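PDB 5K04: N-terminal acetyltransferase B complex subunit MDM20 from Candida albicans, which serves as the non-catalytic auxiliary subunit of the NatB complex, which acetylates protein N-termini, and probably supports the catalytic subunit. Local coordinates for residues M134-N139 and R143-W148; F151-L156 and N169-K174; R378-D383 and I392-L397; L398-E403 and I724-S729. All coordinates share one frame; numbering follows the deposited sequence.

Contact 1 (M134-N139 and R143-W148); sequences MYLNKN and RLHTLW
Asn137 and His145 bring the two backbones closest, their CA atoms 5.5 Å apart. Here the end of helix 126-138 faces the start of helix 143-157. The short helical segments run nearly antiparallel, at 153° between their directions, and their axes approach to 8.8 Å. Leu136 fills the space between them. Its CG stands anti to the backbone N (chi1 -172°), which carries the branched end across to two aromatic side chains. CD2 sits squarely over one face of the His145 imidazole, 3.8 Å from the ring centroid and only 5° off the normal, a textbook CH-pi contact. The same methyl comes obliquely to the indole, with Leu136 CD2 at 3.6 Å from Trp148 CZ3. His145 in turn lays CD2 over the rim of one Trp148 face, so leucine, imidazole and indole form a continuous packed group. The pair is a helical hairpin closed by a short loop, consistent with the TPR-like all-helical architecture expected of this family. Beside the apolar group lies one polar link: Thr146 OG1 donates to Asn137 OD1 at 2.6 Å. The hydroxyl approaches somewhat out of the carbonyl plane and well off the line of the C=O bond. Ser142 O is a second acceptor within hydrogen-bonding distance of Thr146 OG1, so the two carbonyl oxygens must share or compete for the one hydroxyl proton. Trp148 NE1 is satisfied from farther off, by Phe484 O. His145 ND1, by contrast, is buried under Leu136, 3.6 Å from Leu136 CG, and has no hydrogen-bonding partner in the model.

Contact 2 (F151-L156 and N169-K174); sequences FSFHLL and NSLGKK
Phe153 lays its ring under Leu171, and this single pair makes most of the contact. Leu171 CB rides over one ring face, 4.0 Å from the centroid and 19° off the normal, displaced toward the rim on the CZ side. The end of the leucine then curls down beside the outer part of the ring: Leu171 CD1 is 3.7 Å from Phe153 CE1 and equally close to Phe153 CZ. One residue thus touches the phenyl both through its CB and through one terminal methyl, a CH-pi contact continued by ordinary apolar packing. Toward the CD2 rim, on the same side of the ring plane, the backbone of Gly172 approaches obliquely, with Gly172 N 4.1 Å from Phe153 CD2. With no side chain at Gly172, the helices can come close, and the CA atoms of Phe153 and Gly172 are 5.8 Å apart. Phe153 reaches Leu171 because its CG lies beside its own backbone N and anti to the carbonyl carbon (chi1 -81°). No hydrogen bond joins the two segments. Farther out, Tyr149 meets the Phe153 ring with the planes at about 50°, while Asn130 of helix 126-138 and Leu175 also touch the phenylalanine. On helix 143-157, Phe151 packs instead on Phe489 and Leu492, and the His154 NE2 bond to Glu493 OE1 ties the helix to helix 489-503. Consecutive helices 143-157 and 162-177, running roughly antiparallel with an aromatic side chain set against a glycine, give the close helix-to-helix packing of an alpha-solenoid, consistent with the TPR-like helical repeats expected of MDM20/NAA25 proteins.

Contact 3 (R378-D383 and I392-L397); sequences RTIVSD and IKNIVL
Asn394 points from helix 388-404 at Ile380 and Asp383. Starting at its CB, the side chain lies 4.1 Å from Ile380 CG2, and its CG stays against the same methyl. At the amide the two ends part company. Asn394 OD1 rests on the isoleucine, 3.6 Å from Ile380 CG2, whereas ND2 turns to the carboxylate and donates to Asp383 OD2 at 3.1 Å. That bond is almost straight, 172° at the hydrogen, with the acceptor close to the amide plane; amide and carboxylate are turned 72° against each other. Asn394 ND2 also has a weak bond to Asn390 O. Asp383 OD2 is gripped twice: Lys393 NZ bridges to it on the syn side at 3.0 Å, Asn394 ND2 meets it on the anti side, and the two donors come from opposite faces of the carboxylate. The lysine chain bends at chi3 to bring its ammonium there. A water donates to Asp383 OD1 at 2.8 Å and accepts a weak bond from Lys393 NZ, a second, water-mediated link between the two charged groups. One turn along, Ile380 CD1 packs on Leu397 CB at 4.0 Å. The segments are nearly antiparallel, at 171°, a helical hairpin within the family region. Around it, Leu418 of helix 409-419 covers Asn394 and Ile395, while Trp353 of helix 353-358 lies on Leu397.

Contact 4 (L398-E403 and I724-S729); sequences LKHLLE and ISVDIS
The 2.9 Å hydrogen bond from Leu402 N to Leu398 O belongs to the helical turn from which His400 reaches out to Val726 and Ile724. Across the gap no hydrogen bond forms; the imidazole does the work as a flat surface. Val726 CG1 stands over one face, 3.9 Å from the ring centroid and 26° off the normal, nearest His400 CG at 3.6 Å, in a CH-pi contact. Ser725 O lies over the same face, 3.7 Å from His400 NE2, without making a hydrogen bond. The Ile724 side chain points back toward the histidine, its CD1 meeting the ring obliquely from the same side as Val726, 3.5 Å from His400 ND1. The ring gets there because its CG is anti to the backbone N (chi1 -179°), extending away from the helix. Asp727 OD2 caps Gln730 N, preparing the start of helix 729-747, and Lys399 NZ bonds Thr731 OG1 in that helix. The extended residues 724-727 run past helix 388-404 just before helix 729-747 begins; Tyr356 of helix 353-358 touches His400, and Trp353 and Glu357 of that helix meet Ile724.

How the contacts relate
The four contacts fall into two neighbourhoods on opposite sides of the chain's centre. Contacts 1 and 2 share helix 143-157 and have centres 12 Å apart, so they follow one another along a run of three consecutive helices, 126-138, 143-157 and 162-177. Contacts 3 and 4 share helix 388-404, with centres 10 Å apart, and touch directly: Leu397 CD2 lies 3.6 Å from Ile724 CG1, and Ile380 CD1 is 3.6 Å from Leu398 CD2. Contact 4 brings in residues from far along the sequence. Between the neighbourhoods the centres of contacts 1 and 4 are 65 Å apart. The other protein chain of the assembly touches none of these segments.

Contact 1 (M134-N139 and R143-W148)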
# COMPACT_ATOMS: atom_id res chain seq x y z
N MET A 134 17.35 -18.22 19.26
CA MET A 134 18.33 -19.21 19.68
C MET A 134 18.44 -19.26 21.21
O MET A 134 18.37 -20.34 21.81
CB MET A 134 19.69 -18.90 19.04
CG MET A 134 20.80 -19.95 19.32
SD MET A 134 21.63 -19.74 20.88
CE MET A 134 22.47 -18.23 20.47
N TYR A 135 18.63 -18.10 21.85
CA TYR A 135 18.66 -18.06 23.31
C TYR A 135 17.35 -18.55 23.90
O TYR A 135 17.34 -19.30 24.89
CB TYR A 135 18.95 -16.64 23.79
CG TYR A 135 20.39 -16.21 23.67
CD1 TYR A 135 21.35 -16.70 24.55
CD2 TYR A 135 20.80 -15.30 22.70
CE1 TYR A 135 22.68 -16.31 24.47
CE2 TYR A 135 22.14 -14.90 22.61
CZ TYR A 135 23.07 -15.41 23.50
OH TYR A 135 24.39 -15.05 23.43
N LEU A 136 16.23 -18.14 23.31
CA LEU A 136 14.93 -18.46 23.86
C LEU A 136 14.62 -19.95 23.74
O LEU A 136 13.86 -20.50 24.54
CB LEU A 136 13.88 -17.62 23.14
CG LEU A 136 12.46 -17.67 23.71
CD1 LEU A 136 12.46 -17.20 25.16
CD2 LEU A 136 11.54 -16.84 22.85
N ASN A 137 15.20 -20.61 22.75
CA ASN A 137 14.97 -22.03 22.55
C ASN A 137 15.94 -22.89 23.35
O ASN A 137 15.66 -24.07 23.59
CB ASN A 137 15.09 -22.35 21.06
CG ASN A 137 14.82 -23.79 20.76
OD1 ASN A 137 13.69 -24.28 20.93
ND2 ASN A 137 15.86 -24.50 20.31
N LYS A 138 17.08 -22.33 23.75
CA LYS A 138 18.01 -23.08 24.57
C LYS A 138 17.48 -23.20 25.99
O LYS A 138 17.28 -24.31 26.50
CB LYS A 138 19.38 -22.39 24.52
CG LYS A 138 20.51 -23.16 25.17
CD LYS A 138 21.84 -22.85 24.49
CE LYS A 138 21.79 -23.15 23.00
NZ LYS A 138 21.32 -24.55 22.70
N ASN A 139 17.19 -22.07 26.61
CA ASN A 139 16.46 -22.00 27.88
C ASN A 139 14.96 -21.92 27.63
O ASN A 139 14.26 -21.04 28.12
CB ASN A 139 16.95 -20.81 28.71
CG ASN A 139 18.45 -20.90 29.06
OD1 ASN A 139 19.02 -21.99 29.14
ND2 ASN A 139 19.07 -19.74 29.28
N ARG A 143 7.72 -26.01 22.39
CA ARG A 143 7.52 -26.34 20.99
C ARG A 143 7.34 -25.08 20.14
O ARG A 143 7.91 -24.97 19.05
CB ARG A 143 6.29 -27.24 20.91
CG ARG A 143 5.92 -27.70 19.57
CD ARG A 143 4.69 -28.58 19.69
NE ARG A 143 4.47 -29.18 18.39
CZ ARG A 143 5.00 -30.33 18.01
NH1 ARG A 143 5.78 -31.01 18.85
NH2 ARG A 143 4.75 -30.81 16.79
N LEU A 144 6.56 -24.12 20.64
CA LEU A 144 6.36 -22.85 19.94
C LEU A 144 7.69 -22.16 19.67
O LEU A 144 7.94 -21.69 18.55
CB LEU A 144 5.44 -21.94 20.76
CG LEU A 144 5.13 -20.59 20.11
CD1 LEU A 144 4.50 -20.79 18.74
CD2 LEU A 144 4.25 -19.72 20.96
N HIS A 145 8.56 -22.09 20.69
CA HIS A 145 9.85 -21.41 20.55
C HIS A 145 10.76 -22.12 19.57
O HIS A 145 11.54 -21.48 18.86
CB HIS A 145 10.52 -21.28 21.92
CG HIS A 145 9.78 -20.37 22.85
ND1 HIS A 145 10.05 -20.31 24.20
CD2 HIS A 145 8.77 -19.50 22.62
CE1 HIS A 145 9.22 -19.45 24.77
NE2 HIS A 145 8.44 -18.95 23.83
N THR A 146 10.69 -23.46 19.53
CA THR A 146 11.46 -24.18 18.52
C THR A 146 10.99 -23.82 17.12
O THR A 146 11.79 -23.65 16.19
CB THR A 146 11.35 -25.69 18.78
OG1 THR A 146 11.80 -25.95 20.12
CG2 THR A 146 12.22 -26.45 17.80
N LEU A 147 9.67 -23.67 16.95
CA LEU A 147 9.11 -23.27 15.67
C LEU A 147 9.58 -21.87 15.28
O LEU A 147 9.95 -21.63 14.12
CB LEU A 147 7.58 -23.33 15.73
CG LEU A 147 7.02 -24.75 15.81
CD1 LEU A 147 5.63 -24.80 16.43
CD2 LEU A 147 6.98 -25.32 14.40
N TRP A 148 9.53 -20.93 16.23
CA TRP A 148 10.06 -19.58 16.03
C TRP A 148 11.47 -19.63 15.47
O TRP A 148 11.78 -19.06 14.41
CB TRP A 148 10.07 -18.83 17.36
CG TRP A 148 8.70 -18.41 17.85
CD1 TRP A 148 7.50 -18.75 17.31
CD2 TRP A 148 8.41 -17.55 18.97
NE1 TRP A 148 6.47 -18.16 18.02
CE2 TRP A 148 7.00 -17.41 19.04
CE3 TRP A 148 9.21 -16.88 19.91
CZ2 TRP A 148 6.37 -16.65 20.03
CZ3 TRP A 148 8.58 -16.12 20.90
CH2 TRP A 148 7.17 -16.02 20.95

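Contact 2 (F151-L156 and N169-K174)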
# COMPACT_ATOMS: atom_id res chain seq x y z
N PHE A 151 11.54 -21.14 11.97
CA PHE A 151 10.99 -20.20 11.01
C PHE A 151 11.96 -19.04 10.76
O PHE A 151 12.07 -18.55 9.63
CB PHE A 151 9.64 -19.69 11.52
CG PHE A 151 8.93 -18.79 10.54
CD1 PHE A 151 8.44 -19.29 9.35
CD2 PHE A 151 8.76 -17.44 10.83
CE1 PHE A 151 7.78 -18.45 8.45
CE2 PHE A 151 8.11 -16.61 9.95
CZ PHE A 151 7.62 -17.11 8.76
N SER A 152 12.71 -18.63 11.80
CA SER A 152 13.65 -17.53 11.66
C SER A 152 14.79 -17.88 10.71
O SER A 152 15.41 -16.97 10.15
CB SER A 152 14.20 -17.12 13.03
OG SER A 152 15.07 -18.11 13.57
N PHE A 153 15.07 -19.18 10.52
CA PHE A 153 16.10 -19.58 9.56
C PHE A 153 15.63 -19.39 8.13
O PHE A 153 16.42 -19.03 7.25
CB PHE A 153 16.51 -21.03 9.78
CG PHE A 153 17.49 -21.20 10.89
CD1 PHE A 153 18.80 -20.76 10.75
CD2 PHE A 153 17.10 -21.78 12.09
CE1 PHE A 153 19.72 -20.90 11.80
CE2 PHE A 153 18.01 -21.93 13.14
CZ PHE A 153 19.32 -21.49 12.99
N HIS A 154 14.34 -19.64 7.89
CA HIS A 154 13.73 -19.29 6.62
C HIS A 154 13.80 -17.78 6.36
O HIS A 154 14.11 -17.35 5.25
CB HIS A 154 12.28 -19.75 6.58
CG HIS A 154 11.49 -19.10 5.50
ND1 HIS A 154 11.75 -19.31 4.17
CD2 HIS A 154 10.47 -18.22 5.56
CE1 HIS A 154 10.90 -18.60 3.44
NE2 HIS A 154 10.12 -17.93 4.26
N LEU A 155 13.45 -16.98 7.37
CA LEU A 155 13.53 -15.52 7.25
C LEU A 155 14.92 -15.09 6.82
O LEU A 155 15.07 -14.25 5.92
CB LEU A 155 13.16 -14.86 8.56
CG LEU A 155 11.70 -14.99 9.01
CD1 LEU A 155 11.51 -14.13 10.27
CD2 LEU A 155 10.71 -14.57 7.89
N LEU A 156 15.95 -15.66 7.46
CA LEU A 156 17.34 -15.35 7.12
C LEU A 156 17.66 -15.75 5.69
O LEU A 156 18.29 -15.00 4.95
CB LEU A 156 18.29 -16.07 8.06
CG LEU A 156 18.59 -15.49 9.43
CD1 LEU A 156 19.45 -16.49 10.21
CD2 LEU A 156 19.31 -14.15 9.26
N ASN A 169 19.60 -23.85 6.23
CA ASN A 169 18.57 -24.78 5.80
C ASN A 169 18.65 -26.08 6.58
O ASN A 169 17.62 -26.69 6.90
CB ASN A 169 18.72 -25.05 4.31
CG ASN A 169 17.49 -25.58 3.73
OD1 ASN A 169 16.56 -24.83 3.40
ND2 ASN A 169 17.41 -26.91 3.64
N SER A 170 19.87 -26.53 6.89
CA SER A 170 20.06 -27.76 7.66
C SER A 170 19.62 -27.59 9.10
O SER A 170 19.09 -28.52 9.71
CB SER A 170 21.54 -28.17 7.60
OG SER A 170 21.87 -28.95 8.73
N LEU A 171 19.84 -26.40 9.68
CA LEU A 171 19.45 -26.19 11.08
C LEU A 171 17.94 -26.08 11.20
O LEU A 171 17.35 -26.56 12.18
CB LEU A 171 20.14 -24.94 11.64
CG LEU A 171 21.66 -24.99 11.85
CD1 LEU A 171 22.20 -23.60 12.09
CD2 LEU A 171 22.08 -25.90 13.01
N GLY A 172 17.28 -25.45 10.23
CA GLY A 172 15.83 -25.33 10.30
C GLY A 172 15.14 -26.66 10.08
O GLY A 172 14.18 -27.00 10.78
N LYS A 173 15.63 -27.44 9.11
CA LYS A 173 15.08 -28.75 8.83
C LYS A 173 15.17 -29.66 10.05
O LYS A 173 14.21 -30.34 10.42
CB LYS A 173 15.82 -29.38 7.64
CG LYS A 173 15.22 -30.68 7.16
CD LYS A 173 16.22 -31.53 6.40
CE LYS A 173 16.22 -31.25 4.92
NZ LYS A 173 17.04 -32.27 4.20
N LYS A 174 16.33 -29.65 10.70
CA LYS A 174 16.57 -30.55 11.83
C LYS A 174 15.76 -30.14 13.05
O LYS A 174 15.30 -31.00 13.81
CB LYS A 174 18.08 -30.56 12.12
CG LYS A 174 18.49 -31.14 13.45
CD LYS A 174 19.98 -30.92 13.66
CE LYS A 174 20.37 -29.46 13.44
NZ LYS A 174 21.85 -29.23 13.43

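Contact 3 (R378-D383 and I392-L397)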
# COMPACT_ATOMS: atom_id res chain seq x y z
N ARG A 378 -11.94 4.73 -22.39
CA ARG A 378 -11.00 4.45 -23.47
C ARG A 378 -11.00 5.57 -24.51
O ARG A 378 -9.95 6.02 -24.97
CB ARG A 378 -11.32 3.10 -24.12
CG ARG A 378 -10.82 1.88 -23.35
CD ARG A 378 -11.40 0.59 -23.91
NE ARG A 378 -10.84 -0.61 -23.27
CZ ARG A 378 -10.02 -1.49 -23.87
NH1 ARG A 378 -9.65 -1.31 -25.14
NH2 ARG A 378 -9.57 -2.55 -23.21
N THR A 379 -12.19 6.03 -24.90
CA THR A 379 -12.24 7.15 -25.84
C THR A 379 -11.60 8.39 -25.22
O THR A 379 -10.82 9.08 -25.88
CB THR A 379 -13.69 7.43 -26.26
OG1 THR A 379 -14.23 6.27 -26.90
CG2 THR A 379 -13.73 8.59 -27.25
N ILE A 380 -11.89 8.66 -23.95
CA ILE A 380 -11.34 9.87 -23.34
C ILE A 380 -9.83 9.75 -23.21
O ILE A 380 -9.09 10.69 -23.55
CB ILE A 380 -12.02 10.13 -21.98
CG1 ILE A 380 -13.43 10.69 -22.21
CG2 ILE A 380 -11.21 11.10 -21.16
CD1 ILE A 380 -14.27 10.80 -20.94
N VAL A 381 -9.34 8.59 -22.78
CA VAL A 381 -7.90 8.43 -22.56
C VAL A 381 -7.15 8.56 -23.88
O VAL A 381 -6.10 9.22 -23.95
CB VAL A 381 -7.61 7.09 -21.86
CG1 VAL A 381 -6.12 6.88 -21.76
CG2 VAL A 381 -8.23 7.08 -20.48
N SER A 382 -7.68 7.96 -24.95
CA SER A 382 -7.05 8.06 -26.26
C SER A 382 -7.01 9.48 -26.78
O SER A 382 -6.14 9.83 -27.59
CB SER A 382 -7.79 7.17 -27.27
OG SER A 382 -7.72 5.82 -26.88
N ASP A 383 -7.95 10.33 -26.33
CA ASP A 383 -8.02 11.70 -26.81
C ASP A 383 -7.09 12.65 -26.06
O ASP A 383 -6.87 13.77 -26.52
CB ASP A 383 -9.47 12.20 -26.69
CG ASP A 383 -9.66 13.60 -27.22
OD1 ASP A 383 -9.33 13.85 -28.40
OD2 ASP A 383 -10.19 14.45 -26.46
N ILE A 392 -9.33 20.41 -20.10
CA ILE A 392 -10.56 21.00 -19.60
C ILE A 392 -11.78 20.37 -20.27
O ILE A 392 -12.78 20.06 -19.62
CB ILE A 392 -10.52 22.52 -19.79
CG1 ILE A 392 -9.50 23.15 -18.84
CG2 ILE A 392 -11.90 23.14 -19.61
CD1 ILE A 392 -9.29 24.65 -19.07
N LYS A 393 -11.71 20.18 -21.59
CA LYS A 393 -12.80 19.53 -22.30
C LYS A 393 -13.11 18.17 -21.68
O LYS A 393 -14.26 17.84 -21.38
CB LYS A 393 -12.47 19.38 -23.79
CG LYS A 393 -13.47 18.51 -24.57
CD LYS A 393 -13.05 18.24 -26.01
CE LYS A 393 -12.00 17.16 -26.10
NZ LYS A 393 -11.65 16.83 -27.48
N ASN A 394 -12.06 17.38 -21.43
CA ASN A 394 -12.28 16.04 -20.91
C ASN A 394 -12.64 16.04 -19.42
O ASN A 394 -13.32 15.12 -18.97
CB ASN A 394 -11.06 15.18 -21.22
CG ASN A 394 -11.06 14.70 -22.68
OD1 ASN A 394 -12.00 14.05 -23.13
ND2 ASN A 394 -10.03 15.07 -23.43
N ILE A 395 -12.23 17.07 -18.67
CA ILE A 395 -12.79 17.28 -17.33
C ILE A 395 -14.31 17.41 -17.41
O ILE A 395 -15.05 16.84 -16.59
CB ILE A 395 -12.16 18.51 -16.67
CG1 ILE A 395 -10.76 18.19 -16.13
CG2 ILE A 395 -13.06 19.04 -15.55
CD1 ILE A 395 -10.00 19.40 -15.61
N VAL A 396 -14.80 18.20 -18.37
CA VAL A 396 -16.24 18.38 -18.55
C VAL A 396 -16.92 17.05 -18.87
O VAL A 396 -18.03 16.77 -18.40
CB VAL A 396 -16.50 19.43 -19.64
CG1 VAL A 396 -17.98 19.58 -19.90
CG2 VAL A 396 -15.89 20.76 -19.22
N LEU A 397 -16.27 16.22 -19.68
CA LEU A 397 -16.87 14.95 -20.06
C LEU A 397 -16.89 13.97 -18.89
O LEU A 397 -17.90 13.31 -18.64
CB LEU A 397 -16.15 14.36 -21.27
CG LEU A 397 -16.21 15.18 -22.57
CD1 LEU A 397 -15.24 14.67 -23.66
CD2 LEU A 397 -17.63 15.21 -23.12
O HOH W 1 -9.37 16.27 -29.77

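Contact 4 (L398-E403 and I724-S729)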
# COMPACT_ATOMS: atom_id res chain seq x y z
N LEU A 398 -15.79 13.89 -18.13
CA LEU A 398 -15.73 13.00 -16.97
C LEU A 398 -16.81 13.37 -15.95
O LEU A 398 -17.58 12.51 -15.52
CB LEU A 398 -14.34 13.06 -16.33
CG LEU A 398 -13.23 12.38 -17.15
CD1 LEU A 398 -11.89 12.50 -16.45
CD2 LEU A 398 -13.54 10.89 -17.44
N LYS A 399 -16.89 14.66 -15.58
CA LYS A 399 -17.93 15.13 -14.67
C LYS A 399 -19.32 14.79 -15.19
O LYS A 399 -20.22 14.42 -14.42
CB LYS A 399 -17.81 16.64 -14.44
CG LYS A 399 -16.52 17.06 -13.76
CD LYS A 399 -16.38 18.57 -13.75
CE LYS A 399 -17.50 19.22 -12.95
NZ LYS A 399 -17.51 20.69 -13.18
N HIS A 400 -19.53 14.92 -16.51
CA HIS A 400 -20.86 14.65 -17.05
C HIS A 400 -21.21 13.18 -16.90
O HIS A 400 -22.32 12.84 -16.48
CB HIS A 400 -20.94 15.06 -18.52
CG HIS A 400 -22.28 14.81 -19.12
ND1 HIS A 400 -22.57 13.68 -19.86
CD2 HIS A 400 -23.43 15.52 -19.05
CE1 HIS A 400 -23.83 13.71 -20.23
NE2 HIS A 400 -24.38 14.81 -19.76
N LEU A 401 -20.28 12.29 -17.25
CA LEU A 401 -20.46 10.86 -17.04
C LEU A 401 -20.72 10.52 -15.57
O LEU A 401 -21.54 9.66 -15.25
CB LEU A 401 -19.23 10.11 -17.56
CG LEU A 401 -18.88 10.39 -19.02
CD1 LEU A 401 -17.61 9.67 -19.44
CD2 LEU A 401 -20.04 10.04 -19.95
N LEU A 402 -20.02 11.20 -14.65
CA LEU A 402 -20.15 10.90 -13.22
C LEU A 402 -21.48 11.35 -12.64
O LEU A 402 -21.84 10.89 -11.55
CB LEU A 402 -18.98 11.53 -12.43
CG LEU A 402 -17.64 10.78 -12.52
CD1 LEU A 402 -16.43 11.59 -12.06
CD2 LEU A 402 -17.73 9.48 -11.70
N GLU A 403 -22.21 12.26 -13.32
CA GLU A 403 -23.55 12.65 -12.87
C GLU A 403 -24.49 11.46 -12.84
O GLU A 403 -25.31 11.31 -11.92
CB GLU A 403 -24.14 13.73 -13.80
CG GLU A 403 -23.48 15.11 -13.78
CD GLU A 403 -23.98 16.00 -14.91
OE1 GLU A 403 -24.99 15.64 -15.54
OE2 GLU A 403 -23.35 17.06 -15.18
N ILE A 724 -20.46 15.19 -27.03
CA ILE A 724 -21.80 14.95 -26.53
C ILE A 724 -22.34 16.27 -26.01
O ILE A 724 -21.62 17.26 -25.88
CB ILE A 724 -21.81 13.86 -25.43
CG1 ILE A 724 -20.93 14.28 -24.26
CG2 ILE A 724 -21.32 12.53 -25.97
CD1 ILE A 724 -21.10 13.41 -23.03
N SER A 725 -23.64 16.28 -25.70
CA SER A 725 -24.28 17.49 -25.20
C SER A 725 -23.90 17.69 -23.74
O SER A 725 -24.24 16.87 -22.88
CB SER A 725 -25.79 17.42 -25.36
OG SER A 725 -26.30 18.73 -25.51
N VAL A 726 -23.21 18.80 -23.46
CA VAL A 726 -22.75 19.16 -22.13
C VAL A 726 -22.80 20.67 -22.00
O VAL A 726 -22.91 21.40 -22.99
CB VAL A 726 -21.31 18.66 -21.86
CG1 VAL A 726 -21.29 17.15 -21.64
CG2 VAL A 726 -20.41 19.03 -23.01
N ASP A 727 -22.74 21.15 -20.76
CA ASP A 727 -22.54 22.56 -20.47
C ASP A 727 -21.08 22.77 -20.09
O ASP A 727 -20.61 22.22 -19.08
CB ASP A 727 -23.45 23.03 -19.34
CG ASP A 727 -23.26 24.51 -19.02
OD1 ASP A 727 -23.54 25.36 -19.91
OD2 ASP A 727 -22.82 24.81 -17.88
N ILE A 728 -20.36 23.53 -20.92
CA ILE A 728 -18.98 23.91 -20.60
C ILE A 728 -18.96 25.01 -19.55
O ILE A 728 -18.02 25.10 -18.75
CB ILE A 728 -18.27 24.37 -21.88
CG1 ILE A 728 -18.51 23.38 -23.02
CG2 ILE A 728 -16.78 24.51 -21.63
CD1 ILE A 728 -18.12 21.98 -22.67
N SER A 729 -20.02 25.82 -19.52
CA SER A 729 -20.01 27.11 -18.84
C SER A 729 -19.74 26.96 -17.35
O SER A 729 -18.89 27.65 -16.78
CB SER A 729 -21.35 27.82 -19.08
OG SER A 729 -21.43 29.04 -18.38